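Local coordinates for protein regulator of polyketide synthase expression (Bifidobacterium adolescentis, PDB 3ONQ) that is of uncharacterised function but carries a PucR-type helix-turn-helix domain and probably acts as a DNA-binding transcriptional regulator, at residues 72-77 with 116-121. Numbering follows the deposited sequence.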
ATOM      1  N   LEU B  72      -9.048 -17.997  29.088  1.00 46.36           N
ATOM      2  CA  LEU B  72      -9.686 -17.421  30.263  1.00 48.51           C
ATOM      3  C   LEU B  72      -8.656 -16.641  31.067  1.00 42.22           C
ATOM      4  O   LEU B  72      -8.898 -15.501  31.479  1.00 43.95           O
ATOM      5  CB  LEU B  72     -10.305 -18.515  31.126  1.00 61.21           C
ATOM      6  CG  LEU B  72     -10.920 -18.030  32.437  1.00 70.75           C
ATOM      7  CD1 LEU B  72     -11.901 -16.898  32.166  1.00 74.91           C
ATOM      8  CD2 LEU B  72     -11.591 -19.180  33.183  1.00 72.14           C
ATOM      9  N   ALA B  73      -7.505 -17.267  31.280  1.00 31.25           N
ATOM     10  CA  ALA B  73      -6.397 -16.633  31.972  1.00 37.12           C
ATOM     11  C   ALA B  73      -6.011 -15.306  31.314  1.00 39.43           C
ATOM     12  O   ALA B  73      -5.840 -14.307  31.994  1.00 35.94           O
ATOM     13  CB  ALA B  73      -5.212 -17.564  32.024  1.00 36.77           C
ATOM     14  N   ILE B  74      -5.877 -15.295  29.989  1.00 36.98           N
ATOM     15  CA  ILE B  74      -5.473 -14.079  29.282  1.00 27.22           C
ATOM     16  C   ILE B  74      -6.542 -12.982  29.346  1.00 31.31           C
ATOM     17  O   ILE B  74      -6.230 -11.815  29.594  1.00 30.21           O
ATOM     18  CB  ILE B  74      -5.133 -14.366  27.804  1.00 30.12           C
ATOM     19  CG1 ILE B  74      -3.963 -15.342  27.699  1.00 28.52           C
ATOM     20  CG2 ILE B  74      -4.804 -13.074  27.075  1.00 26.46           C
ATOM     21  CD1 ILE B  74      -3.602 -15.694  26.259  1.00 34.53           C
ATOM     22  N   ARG B  75      -7.801 -13.335  29.119  1.00 28.35           N
ATOM     23  CA  ARG B  75      -8.846 -12.323  29.243  1.00 30.48           C
ATOM     24  C   ARG B  75      -8.916 -11.732  30.651  1.00 35.30           C
ATOM     25  O   ARG B  75      -9.131 -10.533  30.814  1.00 37.40           O
ATOM     26  CB  ARG B  75     -10.202 -12.855  28.791  1.00 36.64           C
ATOM     27  CG  ARG B  75     -10.200 -13.296  27.331  1.00 33.90           C
ATOM     28  CD  ARG B  75     -11.604 -13.605  26.798  1.00 39.96           C
ATOM     29  NE  ARG B  75     -11.515 -14.277  25.503  1.00 40.56           N
ATOM     30  CZ  ARG B  75     -11.359 -13.648  24.343  1.00 41.63           C
ATOM     31  NH1 ARG B  75     -11.304 -12.318  24.309  1.00 39.26           N
ATOM     32  NH2 ARG B  75     -11.267 -14.349  23.212  1.00 34.26           N
ATOM     33  N   LYS B  76      -8.717 -12.565  31.666  1.00 35.45           N
ATOM     34  CA  LYS B  76      -8.740 -12.083  33.042  1.00 39.56           C
ATOM     35  C   LYS B  76      -7.561 -11.140  33.319  1.00 40.18           C
ATOM     36  O   LYS B  76      -7.705 -10.107  33.978  1.00 41.54           O
ATOM     37  CB  LYS B  76      -8.722 -13.254  34.028  1.00 47.66           C
ATOM     38  CG  LYS B  76      -8.543 -12.809  35.475  1.00 62.45           C
ATOM     39  CD  LYS B  76      -8.394 -13.985  36.432  1.00 70.83           C
ATOM     40  CE  LYS B  76      -8.106 -13.503  37.854  1.00 72.35           C
ATOM     41  NZ  LYS B  76      -9.189 -12.614  38.376  1.00 72.93           N
ATOM     42  N   ALA B  77      -6.388 -11.502  32.813  1.00 33.36           N
ATOM     43  CA  ALA B  77      -5.200 -10.702  33.053  1.00 31.56           C
ATOM     44  C   ALA B  77      -5.351  -9.330  32.403  1.00 34.69           C
ATOM     45  O   ALA B  77      -5.025  -8.310  33.006  1.00 32.35           O
ATOM     46  CB  ALA B  77      -3.953 -11.412  32.549  1.00 30.48           C
ATOM     47  N   PRO B 116       2.162 -17.964  33.013  1.00 42.97           N
ATOM     48  CA  PRO B 116       1.825 -19.268  33.594  1.00 48.95           C
ATOM     49  C   PRO B 116       0.825 -20.054  32.746  1.00 49.84           C
ATOM     50  O   PRO B 116       0.793 -21.279  32.831  1.00 50.49           O
ATOM     51  CB  PRO B 116       1.200 -18.897  34.946  1.00 52.48           C
ATOM     52  CG  PRO B 116       1.745 -17.555  35.263  1.00 49.73           C
ATOM     53  CD  PRO B 116       1.869 -16.860  33.943  1.00 47.43           C
ATOM     54  N   ALA B 117       0.026 -19.366  31.939  1.00 45.73           N
ATOM     55  CA  ALA B 117      -0.941 -20.050  31.086  1.00 44.18           C
ATOM     56  C   ALA B 117      -0.319 -20.635  29.815  1.00 41.35           C
ATOM     57  O   ALA B 117      -1.033 -21.196  28.975  1.00 42.42           O
ATOM     58  CB  ALA B 117      -2.081 -19.115  30.724  1.00 42.00           C
ATOM     59  N   PHE B 118       0.996 -20.496  29.663  1.00 36.13           N
ATOM     60  CA  PHE B 118       1.683 -21.024  28.478  1.00 40.75           C
ATOM     61  C   PHE B 118       2.703 -22.070  28.900  1.00 43.12           C
ATOM     62  O   PHE B 118       3.404 -21.899  29.897  1.00 41.31           O
ATOM     63  CB  PHE B 118       2.395 -19.917  27.675  1.00 32.49           C
ATOM     64  CG  PHE B 118       1.466 -19.009  26.926  1.00 30.15           C
ATOM     65  CD1 PHE B 118       1.004 -19.351  25.665  1.00 29.39           C
ATOM     66  CD2 PHE B 118       1.056 -17.799  27.484  1.00 31.04           C
ATOM     67  CE1 PHE B 118       0.127 -18.505  24.971  1.00 28.80           C
ATOM     68  CE2 PHE B 118       0.192 -16.953  26.805  1.00 30.10           C
ATOM     69  CZ  PHE B 118      -0.267 -17.311  25.539  1.00 31.18           C
ATOM     70  N   SER B 119       2.791 -23.148  28.133  1.00 39.13           N
ATOM     71  CA  SER B 119       3.714 -24.226  28.453  1.00 39.70           C
ATOM     72  C   SER B 119       5.149 -23.738  28.580  1.00 42.37           C
ATOM     73  O   SER B 119       5.647 -22.997  27.729  1.00 36.63           O
ATOM     74  CB  SER B 119       3.637 -25.336  27.406  1.00 39.24           C
ATOM     75  OG  SER B 119       4.748 -26.198  27.544  1.00 45.28           O
ATOM     76  N   GLU B 120       5.807 -24.169  29.652  1.00 44.68           N
ATOM     77  CA  GLU B 120       7.210 -23.866  29.891  1.00 51.12           C
ATOM     78  C   GLU B 120       8.105 -24.645  28.935  1.00 44.86           C
ATOM     79  O   GLU B 120       9.287 -24.332  28.787  1.00 47.23           O
ATOM     80  CB  GLU B 120       7.590 -24.218  31.339  1.00 67.37           C
ATOM     81  CG  GLU B 120       6.862 -23.412  32.415  1.00 81.21           C
ATOM     82  CD  GLU B 120       7.481 -22.040  32.650  1.00 93.74           C
ATOM     83  OE1 GLU B 120       8.726 -21.927  32.593  1.00 96.14           O
ATOM     84  OE2 GLU B 120       6.719 -21.075  32.887  1.00 98.24           O
ATOM     85  N   ASP B 121       7.545 -25.666  28.293  1.00 40.64           N
ATOM     86  CA  ASP B 121       8.332 -26.573  27.450  1.00 45.62           C
ATOM     87  C   ASP B 121       8.288 -26.157  25.988  1.00 45.44           C
ATOM     88  O   ASP B 121       8.856 -26.828  25.127  1.00 41.37           O
ATOM     89  CB  ASP B 121       7.819 -28.014  27.564  1.00 48.89           C
ATOM     90  CG  ASP B 121       7.920 -28.567  28.977  1.00 55.97           C
ATOM     91  OD1 ASP B 121       8.957 -28.347  29.639  1.00 53.04           O
ATOM     92  OD2 ASP B 121       6.953 -29.227  29.423  1.00 60.60           O
TER
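Two methyl groups, Ala-73 CB and Ala-117 CB, meet head-on at 3.7 Å where helix 67-80 passes the loop that follows helix 107-114. Both point toward the opposite segment, and their small size brings the backbones close, with the CA atoms of Ala-73 and Ala-117 6.5 Å apart. One residue further along each segment lies the second, more deeply buried touch, Ile-74 against Phe-118. The Ile-74 side chain is extended, with CG1 anti to the carbonyl carbon (chi1 -61°) and CD1 continuing straight out (chi2 179°), which carries this terminal methyl to the far end of the Phe-118 ring. There CD1 lies 3.8 Å from CZ of Phe-118 and 4.0 Å from CE2 of the same ring, approaching it obliquely, and the two side chains cross at about a right angle. Phe-118 CG also stands anti to its carbonyl carbon, bringing the ring back toward the helix although its CB does not point there. No hydrogen bond links the two segments, so the contact between them is purely apolar. Leu-95 of strand 94-100 touches both Ile-74 and Phe-118, while Val-114 of helix 107-114 and Ile-88 of strand 86-91 add to the surroundings of Ile-74. One polar tie joins the loop to the helix nearby: Ala-117 O is hydrogen-bonded to Thr-70 OG1 of helix 67-80. The arrangement is that of an alpha-beta-alpha sandwich, in which a helix and the loop leading into strand 124-131 set Ile-74 and Phe-118 against the mixed beta-sheet.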